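Local coordinates for protein BAG family molecular chaperone regulator 4 (Arabidopsis thaliana, PDB 4HWH) that probably acts as a co-chaperone that binds the ATPase domain of HSP70 chaperones and regulates programmed cell death and stress responses, at residues D15-R20 against A43-R48; A9-V14 against V70-N75; R37-A42 against D81-R86. One frame throughout, in Å; residues are numbered along the deposited sequence.

Contact 1: residues D15-R20 against A43-R48. With ACT (acetate ion), chain G.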
ATOM      1  N   ASP A  15       5.518  -3.254  -3.083  1.00 24.32           N
ATOM      2  CA  ASP A  15       6.189  -4.317  -2.338  1.00 24.03           C
ATOM      3  C   ASP A  15       6.748  -3.776  -1.026  1.00 21.59           C
ATOM      4  O   ASP A  15       6.561  -4.371   0.034  1.00 24.42           O
ATOM      5  CB  ASP A  15       7.324  -4.942  -3.156  1.00 22.59           C
ATOM      6  CG  ASP A  15       6.821  -5.885  -4.232  1.00 32.44           C
ATOM      7  OD1 ASP A  15       5.631  -6.259  -4.196  1.00 30.12           O
ATOM      8  OD2 ASP A  15       7.624  -6.263  -5.112  1.00 33.64           O
ATOM      9  N   LYS A  16       7.440  -2.646  -1.102  1.00 22.55           N
ATOM     10  CA  LYS A  16       7.992  -2.024   0.094  1.00 24.10           C
ATOM     11  C   LYS A  16       6.883  -1.680   1.080  1.00 23.88           C
ATOM     12  O   LYS A  16       7.014  -1.898   2.285  1.00 20.97           O
ATOM     13  CB  LYS A  16       8.785  -0.769  -0.271  1.00 23.05           C
ATOM     14  CG  LYS A  16      10.146  -1.058  -0.896  1.00 31.56           C
ATOM     15  CD  LYS A  16      10.840   0.231  -1.331  1.00 37.10           C
ATOM     16  CE  LYS A  16      12.131  -0.058  -2.077  1.00 43.78           C
ATOM     17  NZ  LYS A  16      12.803   1.194  -2.519  1.00 55.20           N
ATOM     18  N   LEU A  17       5.787  -1.134   0.565  1.00 16.77           N
ATOM     19  CA  LEU A  17       4.663  -0.775   1.418  1.00 17.07           C
ATOM     20  C   LEU A  17       4.004  -2.015   2.012  1.00 18.77           C
ATOM     21  O   LEU A  17       3.578  -2.011   3.165  1.00 19.50           O
ATOM     22  CB  LEU A  17       3.655   0.078   0.642  1.00 18.36           C
ATOM     23  CG  LEU A  17       4.193   1.477   0.310  1.00 22.65           C
ATOM     24  CD1 LEU A  17       3.328   2.187  -0.735  1.00 19.03           C
ATOM     25  CD2 LEU A  17       4.310   2.312   1.581  1.00 18.84           C
ATOM     26  N   SER A  18       3.930  -3.083   1.227  1.00 18.28           N
ATOM     27  CA  SER A  18       3.357  -4.326   1.724  1.00 25.12           C
ATOM     28  C   SER A  18       4.159  -4.850   2.920  1.00 18.89           C
ATOM     29  O   SER A  18       3.586  -5.289   3.915  1.00 20.70           O
ATOM     30  CB  SER A  18       3.299  -5.377   0.617  1.00 22.34           C
ATOM     31  OG  SER A  18       2.842  -6.616   1.130  1.00 28.61           O
ATOM     32  N   ASP A  19       5.485  -4.802   2.815  1.00 19.57           N
ATOM     33  CA  ASP A  19       6.350  -5.208   3.923  1.00 20.10           C
ATOM     34  C   ASP A  19       6.132  -4.310   5.140  1.00 19.45           C
ATOM     35  O   ASP A  19       6.096  -4.778   6.279  1.00 18.68           O
ATOM     36  CB  ASP A  19       7.826  -5.178   3.507  1.00 18.43           C
ATOM     37  CG  ASP A  19       8.203  -6.329   2.590  1.00 21.07           C
ATOM     38  OD1 ASP A  19       7.440  -7.315   2.514  1.00 23.38           O
ATOM     39  OD2 ASP A  19       9.269  -6.252   1.949  1.00 20.23           O
ATOM     40  N   ARG A  20       5.988  -3.014   4.896  1.00 19.46           N
ATOM     41  CA  ARG A  20       5.788  -2.065   5.988  1.00 21.14           C
ATOM     42  C   ARG A  20       4.484  -2.336   6.736  1.00 18.35           C
ATOM     43  O   ARG A  20       4.433  -2.267   7.965  1.00 20.00           O
ATOM     44  CB  ARG A  20       5.814  -0.626   5.468  1.00 19.72           C
ATOM     45  CG  ARG A  20       5.574   0.416   6.547  1.00 20.84           C
ATOM     46  CD  ARG A  20       6.598   0.286   7.656  1.00 25.18           C
ATOM     47  NE  ARG A  20       7.954   0.487   7.160  1.00 28.27           N
ATOM     48  CZ  ARG A  20       9.048   0.056   7.780  1.00 33.31           C
ATOM     49  NH1 ARG A  20       8.947  -0.611   8.924  1.00 35.47           N
ATOM     50  NH2 ARG A  20      10.242   0.280   7.253  1.00 31.05           N
ATOM     51  N   ALA A  43      -1.176   4.694   4.354  1.00 19.82           N
ATOM     52  CA  ALA A  43      -2.362   4.879   3.524  1.00 19.42           C
ATOM     53  C   ALA A  43      -2.085   5.929   2.449  1.00 20.75           C
ATOM     54  O   ALA A  43      -2.433   5.746   1.282  1.00 21.43           O
ATOM     55  CB  ALA A  43      -3.563   5.281   4.382  1.00 21.14           C
ATOM     56  N   GLU A  44      -1.446   7.024   2.845  1.00 19.61           N
ATOM     57  CA  GLU A  44      -1.125   8.089   1.904  1.00 19.52           C
ATOM     58  C   GLU A  44      -0.202   7.604   0.785  1.00 19.20           C
ATOM     59  O   GLU A  44      -0.406   7.925  -0.389  1.00 19.62           O
ATOM     60  CB  GLU A  44      -0.493   9.280   2.632  1.00 19.87           C
ATOM     61  CG  GLU A  44       0.279  10.230   1.723  1.00 19.37           C
ATOM     62  CD  GLU A  44      -0.602  10.932   0.702  1.00 23.88           C
ATOM     63  OE1 GLU A  44      -1.837  10.964   0.891  1.00 23.35           O
ATOM     64  OE2 GLU A  44      -0.058  11.454  -0.294  1.00 22.01           O
ATOM     65  N   LEU A  45       0.819   6.833   1.145  1.00 19.37           N
ATOM     66  CA  LEU A  45       1.785   6.396   0.149  1.00 13.61           C
ATOM     67  C   LEU A  45       1.155   5.399  -0.816  1.00 17.82           C
ATOM     68  O   LEU A  45       1.495   5.367  -1.995  1.00 18.56           O
ATOM     69  CB  LEU A  45       3.034   5.819   0.811  1.00 18.34           C
ATOM     70  CG  LEU A  45       3.884   6.859   1.551  1.00 20.10           C
ATOM     71  CD1 LEU A  45       5.030   6.185   2.290  1.00 16.53           C
ATOM     72  CD2 LEU A  45       4.410   7.914   0.581  1.00 21.38           C
ATOM     73  N   LEU A  46       0.228   4.593  -0.311  1.00 16.79           N
ATOM     74  CA  LEU A  46      -0.531   3.692  -1.167  1.00 20.19           C
ATOM     75  C   LEU A  46      -1.382   4.481  -2.159  1.00 21.29           C
ATOM     76  O   LEU A  46      -1.481   4.118  -3.328  1.00 20.69           O
ATOM     77  CB  LEU A  46      -1.402   2.762  -0.327  1.00 17.66           C
ATOM     78  CG  LEU A  46      -0.635   1.669   0.421  1.00 19.45           C
ATOM     79  CD1 LEU A  46      -1.515   1.019   1.480  1.00 28.01           C
ATOM     80  CD2 LEU A  46      -0.100   0.625  -0.554  1.00 19.22           C
ATOM     81  N   MET A  47      -1.992   5.566  -1.689  1.00 18.41           N
ATOM     82  CA  MET A  47      -2.800   6.420  -2.559  1.00 25.44           C
ATOM     83  C   MET A  47      -1.958   7.066  -3.660  1.00 17.01           C
ATOM     84  O   MET A  47      -2.408   7.216  -4.795  1.00 21.41           O
ATOM     85  CB  MET A  47      -3.529   7.486  -1.737  1.00 19.91           C
ATOM     86  CG  MET A  47      -4.622   6.911  -0.840  1.00 34.76           C
ATOM     87  SD  MET A  47      -5.582   8.168   0.027  1.00 39.56           S
ATOM     88  CE  MET A  47      -6.589   7.150   1.106  1.00 40.18           C
ATOM     89  N   ARG A  48      -0.729   7.439  -3.323  1.00 19.74           N
ATOM     90  CA  ARG A  48       0.175   8.026  -4.303  1.00 22.51           C
ATOM     91  C   ARG A  48       0.512   7.016  -5.396  1.00 24.98           C
ATOM     92  O   ARG A  48       0.626   7.371  -6.570  1.00 21.72           O
ATOM     93  CB  ARG A  48       1.452   8.521  -3.620  1.00 24.35           C
ATOM     94  CG  ARG A  48       1.244   9.739  -2.734  1.00 32.15           C
ATOM     95  CD  ARG A  48       1.238  11.017  -3.559  1.00 39.72           C
ATOM     96  NE  ARG A  48       2.507  11.207  -4.251  1.00 30.99           N
ATOM     97  CZ  ARG A  48       2.696  12.063  -5.251  1.00 31.92           C
ATOM     98  NH1 ARG A  48       3.890  12.162  -5.820  1.00 43.14           N
ATOM     99  NH2 ARG A  48       1.693  12.813  -5.684  1.00 33.15           N
TER
HETATM  100  C   ACT G 302       0.481  -8.144  -0.596  1.00 48.87           C
HETATM  101  O   ACT G 302      -0.410  -8.303  -1.461  1.00 67.06           O
HETATM  102  OXT ACT G 302       1.618  -7.858  -1.032  1.00 41.79           O
HETATM  103  CH3 ACT G 302       0.200  -8.294   0.872  1.00 26.07           C
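Leu-17 reaches across to lie against Leu-45 and Leu-46, and its two methyl groups share the work between them. The apolar contact is carried by these three leucines. Methyl CD1 of Leu-17, anti to CA (chi2 166°), meets Leu-46 CD2 at 3.8 Å and comes down on the backbone of the opposing turn, 3.9 Å from the carbonyl carbon C of Leu-45. The other methyl, Leu-17 CD2, lies against CB of Leu-45, also at 3.8 Å. The fit differs from one partner to the next. The side chains of Leu-17 and Leu-45 cross at about a right angle, whereas those of Leu-17 and Leu-46 slide past each other in opposite directions, which brings Leu-46 CD2 to 4.0 Å from Leu-17 CB as well. Leucine suits such a place because its forked end can touch two neighbours at once. Leu-17 and Leu-46 are buried; Leu-45 closes the outer margin, where solvent begins.

Polar groups act round this apolar strip. Ser-18, on the flank turned from 43-48, has its OG opposite the backbone N (chi1 175°), and from there donates a hydrogen bond of 2.8 Å to OXT of an acetate ion, probably a crystallisation component. On another side, Leu-17 and Arg-20 help to line the site of a malonic acid molecule, likewise probably from the liquor, to which Arg-20 NH2 is hydrogen-bonded.

The segments belong to helices 3-29 and 36-54, which run in opposite directions. Helix 63-86 covers a further side: its Leu-76 touches both Ser-18 and Leu-46, so the leucine pairing borders the common interior of all three helices.

Contact 2: residues A9-V14 against V70-N75. With ACT (acetate ion), chain G.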
ATOM      1  N   ALA A   9       7.736  -0.292 -11.762  1.00 29.31           N
ATOM      2  CA  ALA A   9       8.216   0.685 -10.790  1.00 31.72           C
ATOM      3  C   ALA A   9       7.241   0.819  -9.628  1.00 27.15           C
ATOM      4  O   ALA A   9       7.642   0.880  -8.468  1.00 29.81           O
ATOM      5  CB  ALA A   9       8.436   2.034 -11.455  1.00 35.38           C
ATOM      6  N   VAL A  10       5.954   0.875  -9.945  1.00 26.75           N
ATOM      7  CA  VAL A  10       4.938   0.949  -8.906  1.00 30.01           C
ATOM      8  C   VAL A  10       4.940  -0.326  -8.068  1.00 29.17           C
ATOM      9  O   VAL A  10       4.892  -0.270  -6.839  1.00 33.44           O
ATOM     10  CB  VAL A  10       3.540   1.166  -9.496  1.00 30.08           C
ATOM     11  CG1 VAL A  10       2.481   0.932  -8.431  1.00 36.84           C
ATOM     12  CG2 VAL A  10       3.431   2.567 -10.063  1.00 36.40           C
ATOM     13  N   THR A  11       5.002  -1.470  -8.741  1.00 28.97           N
ATOM     14  CA  THR A  11       5.008  -2.760  -8.058  1.00 32.54           C
ATOM     15  C   THR A  11       6.117  -2.827  -7.012  1.00 30.68           C
ATOM     16  O   THR A  11       5.904  -3.303  -5.898  1.00 32.20           O
ATOM     17  CB  THR A  11       5.159  -3.926  -9.053  1.00 36.15           C
ATOM     18  OG1 THR A  11       3.980  -4.015  -9.861  1.00 43.78           O
ATOM     19  CG2 THR A  11       5.356  -5.239  -8.317  1.00 37.24           C
ATOM     20  N   GLY A  12       7.297  -2.339  -7.374  1.00 32.06           N
ATOM     21  CA  GLY A  12       8.424  -2.331  -6.460  1.00 35.24           C
ATOM     22  C   GLY A  12       8.137  -1.493  -5.229  1.00 29.74           C
ATOM     23  O   GLY A  12       8.543  -1.835  -4.117  1.00 25.06           O
ATOM     24  N   GLU A  13       7.428  -0.388  -5.427  1.00 21.85           N
ATOM     25  CA  GLU A  13       7.115   0.499  -4.319  1.00 26.12           C
ATOM     26  C   GLU A  13       6.021  -0.108  -3.447  1.00 26.67           C
ATOM     27  O   GLU A  13       6.068  -0.027  -2.221  1.00 23.55           O
ATOM     28  CB  GLU A  13       6.692   1.873  -4.832  1.00 29.43           C
ATOM     29  CG  GLU A  13       6.785   2.948  -3.777  1.00 46.33           C
ATOM     30  CD  GLU A  13       8.165   3.007  -3.153  1.00 49.68           C
ATOM     31  OE1 GLU A  13       9.159   2.807  -3.886  1.00 50.94           O
ATOM     32  OE2 GLU A  13       8.253   3.251  -1.933  1.00 50.38           O
ATOM     33  N   VAL A  14       5.038  -0.728  -4.089  1.00 19.23           N
ATOM     34  CA  VAL A  14       3.969  -1.388  -3.357  1.00 19.28           C
ATOM     35  C   VAL A  14       4.512  -2.567  -2.546  1.00 22.44           C
ATOM     36  O   VAL A  14       4.035  -2.841  -1.444  1.00 26.15           O
ATOM     37  CB  VAL A  14       2.833  -1.833  -4.300  1.00 28.12           C
ATOM     38  CG1 VAL A  14       1.758  -2.574  -3.527  1.00 24.74           C
ATOM     39  CG2 VAL A  14       2.237  -0.615  -5.003  1.00 26.71           C
ATOM     40  N   VAL A  70      -3.605  -2.366  -8.924  1.00 28.87           N
ATOM     41  CA  VAL A  70      -4.657  -1.563  -8.322  1.00 26.73           C
ATOM     42  C   VAL A  70      -5.366  -2.375  -7.242  1.00 27.25           C
ATOM     43  O   VAL A  70      -5.628  -1.877  -6.147  1.00 28.05           O
ATOM     44  CB  VAL A  70      -5.670  -1.069  -9.379  1.00 32.63           C
ATOM     45  CG1 VAL A  70      -6.899  -0.455  -8.708  1.00 28.72           C
ATOM     46  CG2 VAL A  70      -5.006  -0.062 -10.312  1.00 28.51           C
ATOM     47  N   ARG A  71      -5.663  -3.632  -7.556  1.00 27.85           N
ATOM     48  CA  ARG A  71      -6.353  -4.506  -6.616  1.00 34.09           C
ATOM     49  C   ARG A  71      -5.492  -4.792  -5.389  1.00 30.69           C
ATOM     50  O   ARG A  71      -5.998  -4.834  -4.268  1.00 27.50           O
ATOM     51  CB  ARG A  71      -6.769  -5.816  -7.295  1.00 43.12           C
ATOM     52  CG  ARG A  71      -7.841  -5.637  -8.361  1.00 58.80           C
ATOM     53  CD  ARG A  71      -8.245  -6.968  -8.977  1.00 75.42           C
ATOM     54  NE  ARG A  71      -9.277  -6.808  -9.996  1.00 87.47           N
ATOM     55  CZ  ARG A  71      -9.814  -7.814 -10.680  1.00101.20           C
ATOM     56  NH1 ARG A  71      -9.415  -9.059 -10.455  1.00105.55           N
ATOM     57  NH2 ARG A  71     -10.750  -7.577 -11.589  1.00106.18           N
ATOM     58  N   ARG A  72      -4.193  -4.980  -5.608  1.00 31.27           N
ATOM     59  CA  ARG A  72      -3.268  -5.249  -4.516  1.00 30.95           C
ATOM     60  C   ARG A  72      -3.274  -4.061  -3.564  1.00 28.82           C
ATOM     61  O   ARG A  72      -3.300  -4.221  -2.345  1.00 30.95           O
ATOM     62  CB  ARG A  72      -1.854  -5.504  -5.060  1.00 35.46           C
ATOM     63  CG  ARG A  72      -1.109  -6.644  -4.376  1.00 52.24           C
ATOM     64  CD  ARG A  72       0.134  -6.189  -3.613  1.00 49.03           C
ATOM     65  NE  ARG A  72       1.184  -5.728  -4.515  1.00 40.01           N
ATOM     66  CZ  ARG A  72       2.491  -5.833  -4.284  1.00 33.78           C
ATOM     67  NH1 ARG A  72       3.349  -5.368  -5.180  1.00 30.06           N
ATOM     68  NH2 ARG A  72       2.946  -6.408  -3.175  1.00 27.15           N
ATOM     69  N   ILE A  73      -3.265  -2.862  -4.132  1.00 27.13           N
ATOM     70  CA  ILE A  73      -3.286  -1.646  -3.330  1.00 19.63           C
ATOM     71  C   ILE A  73      -4.571  -1.532  -2.507  1.00 25.82           C
ATOM     72  O   ILE A  73      -4.535  -1.219  -1.314  1.00 23.64           O
ATOM     73  CB  ILE A  73      -3.096  -0.400  -4.218  1.00 20.44           C
ATOM     74  CG1 ILE A  73      -1.651  -0.335  -4.727  1.00 22.06           C
ATOM     75  CG2 ILE A  73      -3.462   0.856  -3.456  1.00 22.42           C
ATOM     76  CD1 ILE A  73      -1.386   0.806  -5.702  1.00 22.43           C
ATOM     77  N   GLN A  74      -5.708  -1.788  -3.144  1.00 29.28           N
ATOM     78  CA  GLN A  74      -6.986  -1.754  -2.444  1.00 33.43           C
ATOM     79  C   GLN A  74      -6.990  -2.719  -1.256  1.00 24.45           C
ATOM     80  O   GLN A  74      -7.510  -2.403  -0.188  1.00 25.47           O
ATOM     81  CB  GLN A  74      -8.132  -2.066  -3.411  1.00 34.87           C
ATOM     82  CG  GLN A  74      -8.219  -1.085  -4.576  1.00 38.48           C
ATOM     83  CD  GLN A  74      -9.254  -1.486  -5.612  1.00 57.96           C
ATOM     84  OE1 GLN A  74      -9.471  -2.672  -5.865  1.00 68.47           O
ATOM     85  NE2 GLN A  74      -9.898  -0.494  -6.220  1.00 54.77           N
ATOM     86  N   ASN A  75      -6.391  -3.889  -1.440  1.00 29.76           N
ATOM     87  CA  ASN A  75      -6.288  -4.864  -0.357  1.00 33.04           C
ATOM     88  C   ASN A  75      -5.430  -4.358   0.796  1.00 29.52           C
ATOM     89  O   ASN A  75      -5.789  -4.513   1.962  1.00 28.03           O
ATOM     90  CB  ASN A  75      -5.741  -6.191  -0.881  1.00 30.86           C
ATOM     91  CG  ASN A  75      -6.756  -6.950  -1.708  1.00 55.08           C
ATOM     92  OD1 ASN A  75      -7.925  -6.567  -1.780  1.00 57.17           O
ATOM     93  ND2 ASN A  75      -6.316  -8.035  -2.339  1.00 67.66           N
TER
HETATM   94  C   ACT G 302       0.481  -8.144  -0.596  1.00 48.87           C
HETATM   95  O   ACT G 302      -0.410  -8.303  -1.461  1.00 67.06           O
HETATM   96  OXT ACT G 302       1.618  -7.858  -1.032  1.00 41.79           O
HETATM   97  CH3 ACT G 302       0.200  -8.294   0.872  1.00 26.07           C
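Arg-72 and Val-14 carry most of this contact, losing nearly equal surface to the opposite segment, and the arginine lays its flat head on the valine. Methyl CG1 of Val-14 stands 3.3 Å above the plane of the Arg-72 guanidinium, over one face but displaced toward the rim, and its distance to Arg-72 NE is 3.4 Å. The arginine chain leaves its helix toward 3-29, and bends at chi2 and chi3 (-69°) set the head with one face over the methyl. An arginine serves well at this border, since the face of its guanidinium can rest on a hydrocarbon while its N-H groups look for acceptors round the rim.

Those acceptors are plentiful. NH1 forms salt bridges with Asp-15 and with Glu-69, one carboxylate from each helix, and NH2 donates to OXT of the acetate ion at 2.9 Å with an N-H...O angle of 159°, near the guanidinium plane. Bonds in several directions should fix the rotation of the group, and the surrounding negative charge probably offsets its positive one. Thr-11 adds its methyl, CG2, 3.7 Å from Arg-72 NH1.

Ile-73 completes the contact on the buried side. The second methyl of Val-14, CG2, meets Ile-73 CG1 at 3.9 Å, the two side chains crossing roughly at right angles. Beta-branched residues fit here: Val-14 turns one methyl to the guanidinium and the other to the core.

The two segments run nearly parallel, their axes 11.0 Å apart at 19°. That is the relation expected of the first and third helices in an up-down-up three-helix bundle, the fold of this BAG domain.

Contact 3: residues R37-A42 against D81-R86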
ATOM      1  N   ARG A  37       0.226   8.298  12.853  1.00 27.98           N
ATOM      2  CA  ARG A  37       0.845   8.751  11.606  1.00 26.14           C
ATOM      3  C   ARG A  37       1.423   7.601  10.780  1.00 20.22           C
ATOM      4  O   ARG A  37       1.525   7.706   9.560  1.00 22.51           O
ATOM      5  CB  ARG A  37       1.917   9.820  11.853  1.00 26.96           C
ATOM      6  CG  ARG A  37       3.215   9.298  12.448  1.00 28.19           C
ATOM      7  CD  ARG A  37       4.372  10.244  12.150  1.00 35.01           C
ATOM      8  NE  ARG A  37       5.601   9.824  12.817  1.00 36.15           N
ATOM      9  CZ  ARG A  37       6.030  10.329  13.968  1.00 36.37           C
ATOM     10  NH1 ARG A  37       5.333  11.281  14.574  1.00 38.37           N
ATOM     11  NH2 ARG A  37       7.157   9.888  14.509  1.00 38.21           N
ATOM     12  N   GLU A  38       1.805   6.508  11.437  1.00 21.93           N
ATOM     13  CA  GLU A  38       2.324   5.350  10.712  1.00 27.48           C
ATOM     14  C   GLU A  38       1.250   4.808   9.775  1.00 29.93           C
ATOM     15  O   GLU A  38       1.512   4.544   8.603  1.00 20.85           O
ATOM     16  CB  GLU A  38       2.773   4.235  11.664  1.00 25.80           C
ATOM     17  CG  GLU A  38       3.700   4.670  12.775  1.00 31.41           C
ATOM     18  CD  GLU A  38       4.904   5.437  12.272  1.00 33.65           C
ATOM     19  OE1 GLU A  38       5.432   5.107  11.190  1.00 38.35           O
ATOM     20  OE2 GLU A  38       5.327   6.374  12.971  1.00 31.95           O
ATOM     21  N   PHE A  39       0.043   4.631  10.302  1.00 22.08           N
ATOM     22  CA  PHE A  39      -1.059   4.111   9.502  1.00 23.70           C
ATOM     23  C   PHE A  39      -1.445   5.102   8.410  1.00 23.13           C
ATOM     24  O   PHE A  39      -1.706   4.717   7.271  1.00 19.29           O
ATOM     25  CB  PHE A  39      -2.270   3.809  10.385  1.00 26.74           C
ATOM     26  CG  PHE A  39      -1.963   2.902  11.538  1.00 26.40           C
ATOM     27  CD1 PHE A  39      -1.432   1.641  11.321  1.00 32.34           C
ATOM     28  CD2 PHE A  39      -2.206   3.308  12.839  1.00 28.10           C
ATOM     29  CE1 PHE A  39      -1.146   0.799  12.381  1.00 32.89           C
ATOM     30  CE2 PHE A  39      -1.921   2.472  13.904  1.00 32.43           C
ATOM     31  CZ  PHE A  39      -1.389   1.215  13.673  1.00 29.08           C
ATOM     32  N   ASP A  40      -1.472   6.383   8.760  1.00 20.79           N
ATOM     33  CA  ASP A  40      -1.873   7.405   7.806  1.00 23.37           C
ATOM     34  C   ASP A  40      -0.838   7.604   6.704  1.00 19.79           C
ATOM     35  O   ASP A  40      -1.195   7.779   5.541  1.00 23.08           O
ATOM     36  CB  ASP A  40      -2.191   8.719   8.523  1.00 24.15           C
ATOM     37  CG  ASP A  40      -3.508   8.659   9.272  1.00 28.63           C
ATOM     38  OD1 ASP A  40      -4.307   7.746   8.985  1.00 33.96           O
ATOM     39  OD2 ASP A  40      -3.748   9.518  10.139  1.00 32.71           O
ATOM     40  N   MET A  41       0.442   7.569   7.058  1.00 20.11           N
ATOM     41  CA  MET A  41       1.485   7.659   6.042  1.00 18.62           C
ATOM     42  C   MET A  41       1.438   6.460   5.098  1.00 19.40           C
ATOM     43  O   MET A  41       1.600   6.614   3.886  1.00 19.42           O
ATOM     44  CB  MET A  41       2.872   7.769   6.677  1.00 20.06           C
ATOM     45  CG  MET A  41       3.197   9.134   7.250  1.00 21.63           C
ATOM     46  SD  MET A  41       4.946   9.246   7.700  1.00 23.88           S
ATOM     47  CE  MET A  41       5.009   8.136   9.101  1.00 21.30           C
ATOM     48  N   ALA A  42       1.227   5.265   5.645  1.00 14.86           N
ATOM     49  CA  ALA A  42       1.129   4.078   4.797  1.00 15.57           C
ATOM     50  C   ALA A  42      -0.051   4.217   3.836  1.00 16.98           C
ATOM     51  O   ALA A  42       0.056   3.897   2.650  1.00 21.80           O
ATOM     52  CB  ALA A  42       0.991   2.809   5.643  1.00 20.25           C
ATOM     53  N   ASP A  81      -6.570   0.175   7.169  1.00 26.92           N
ATOM     54  CA  ASP A  81      -7.773   0.650   7.849  1.00 34.52           C
ATOM     55  C   ASP A  81      -8.058  -0.201   9.080  1.00 37.05           C
ATOM     56  O   ASP A  81      -8.357   0.318  10.157  1.00 39.96           O
ATOM     57  CB  ASP A  81      -8.984   0.598   6.913  1.00 37.82           C
ATOM     58  CG  ASP A  81      -8.908   1.620   5.805  1.00 47.19           C
ATOM     59  OD1 ASP A  81      -8.245   2.658   6.000  1.00 49.30           O
ATOM     60  OD2 ASP A  81      -9.519   1.386   4.739  1.00 56.46           O
ATOM     61  N   LYS A  82      -7.965  -1.515   8.907  1.00 33.83           N
ATOM     62  CA  LYS A  82      -8.255  -2.455   9.982  1.00 40.83           C
ATOM     63  C   LYS A  82      -7.296  -2.261  11.149  1.00 44.12           C
ATOM     64  O   LYS A  82      -7.715  -2.226  12.301  1.00 40.51           O
ATOM     65  CB  LYS A  82      -8.191  -3.898   9.474  1.00 42.16           C
ATOM     66  CG  LYS A  82      -9.440  -4.362   8.732  1.00 56.00           C
ATOM     67  CD  LYS A  82     -10.038  -3.240   7.899  1.00 63.99           C
ATOM     68  CE  LYS A  82     -10.953  -3.763   6.806  1.00 68.48           C
ATOM     69  NZ  LYS A  82     -11.379  -2.658   5.900  1.00 69.63           N
ATOM     70  N   LEU A  83      -6.008  -2.138  10.846  1.00 31.45           N
ATOM     71  CA  LEU A  83      -5.009  -1.866  11.872  1.00 35.86           C
ATOM     72  C   LEU A  83      -5.304  -0.570  12.612  1.00 32.59           C
ATOM     73  O   LEU A  83      -5.271  -0.524  13.840  1.00 40.22           O
ATOM     74  CB  LEU A  83      -3.616  -1.777  11.255  1.00 34.99           C
ATOM     75  CG  LEU A  83      -2.900  -3.089  10.965  1.00 40.38           C
ATOM     76  CD1 LEU A  83      -1.467  -2.803  10.548  1.00 36.35           C
ATOM     77  CD2 LEU A  83      -2.939  -3.976  12.194  1.00 46.55           C
ATOM     78  N   LYS A  84      -5.568   0.490  11.857  1.00 30.75           N
ATOM     79  CA  LYS A  84      -5.848   1.784  12.458  1.00 33.50           C
ATOM     80  C   LYS A  84      -7.060   1.679  13.376  1.00 40.66           C
ATOM     81  O   LYS A  84      -7.039   2.159  14.509  1.00 43.97           O
ATOM     82  CB  LYS A  84      -6.083   2.847  11.383  1.00 34.88           C
ATOM     83  CG  LYS A  84      -6.212   4.255  11.946  1.00 32.50           C
ATOM     84  CD  LYS A  84      -6.352   5.293  10.847  1.00 29.21           C
ATOM     85  CE  LYS A  84      -6.454   6.686  11.438  1.00 32.56           C
ATOM     86  NZ  LYS A  84      -6.562   7.727  10.380  1.00 36.92           N
ATOM     87  N   ALA A  85      -8.112   1.034  12.883  1.00 42.47           N
ATOM     88  CA  ALA A  85      -9.322   0.842  13.674  1.00 46.96           C
ATOM     89  C   ALA A  85      -9.020   0.056  14.948  1.00 59.19           C
ATOM     90  O   ALA A  85      -9.487   0.410  16.029  1.00 62.92           O
ATOM     91  CB  ALA A  85     -10.385   0.141  12.852  1.00 42.83           C
ATOM     92  N   ARG A  86      -8.231  -1.007  14.815  1.00 54.57           N
ATOM     93  CA  ARG A  86      -7.837  -1.821  15.962  1.00 61.81           C
ATOM     94  C   ARG A  86      -7.131  -1.000  17.036  1.00 62.77           C
ATOM     95  O   ARG A  86      -7.257  -1.283  18.227  1.00 70.06           O
ATOM     96  CB  ARG A  86      -6.931  -2.977  15.524  1.00 70.83           C
ATOM     97  CG  ARG A  86      -7.627  -4.328  15.408  1.00 82.18           C
ATOM     98  CD  ARG A  86      -8.338  -4.502  14.074  1.00 87.04           C
ATOM     99  NE  ARG A  86      -9.501  -3.631  13.934  1.00 89.27           N
ATOM    100  CZ  ARG A  86     -10.346  -3.674  12.908  1.00 91.60           C
ATOM    101  NH1 ARG A  86     -10.160  -4.550  11.930  1.00 93.67           N
ATOM    102  NH2 ARG A  86     -11.379  -2.845  12.860  1.00 92.71           N
TER
HETATM  103  O   HOH W   1      -6.015  10.032  11.773  1.00 47.63           O
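Lys-84 crosses from the hydrocarbon of Phe-39 to the carboxylate of Asp-40. Its backbone comes first: CA lies over one face of the Phe-39 ring, 4.2 Å from the centroid and 19° off the normal, a CH-pi contact. CB rests beside the phenylalanine stem, 4.1 Å from Phe-39 CB. With CG opposite the backbone N (chi1 -173°) and every later bond extended, the chain then runs straight toward Asp-40. The lysine crosses the aspartate at about a right angle, CD and CE nearing OD1, with CE 3.4 Å from Asp-40 OD1, and NZ donates a 2.7 Å hydrogen bond to the same oxygen. The bond uses the syn lone pair of OD1, on the side of OD2, and forms a salt bridge. A water closes the loop, accepting from Lys-84 NZ at 2.7 Å and donating to Asp-40 OD2 at 2.8 Å. With an alanine here in place of Asp-40, the Lys-84 ammonium would probably lose its charge mate and be freer to swing, and the water would lose its carboxylate acceptor.

Deeper in, Phe-39 CE1 touches Leu-83 CB at 3.7 Å. A flat aromatic suits the place, covering backbone and aliphatic side chain together; Val-28 of helix 3-29 and Val-34 of the preceding loop also touch Phe-39.

An apolar interior edged by a salt bridge, between segments running antiparallel at 163° with axes 9.7 Å apart, is characteristic of neighbouring helices in a three-helix bundle such as the BAG domain.

In the fold
The three contacts use each pair of helices once: contact 1 joins 3-29 to 36-54, contact 2 joins 3-29 to 63-86, and contact 3 joins 36-54 to 63-86. Contacts 1 and 2 have centres about 7 Å apart and share the acetate; contact 3 lies nearer one end of the bundle, its centre about 11 Å from that of contact 1 and 17 Å from that of contact 2. Along the chain, contact 2 spans contact 1, while contact 3 interlocks with both. Every helix is thus held to the other two. In the related BAG1 the second and third helices bind the HSP70 ATPase domain; contact 3 joins the corresponding pair here.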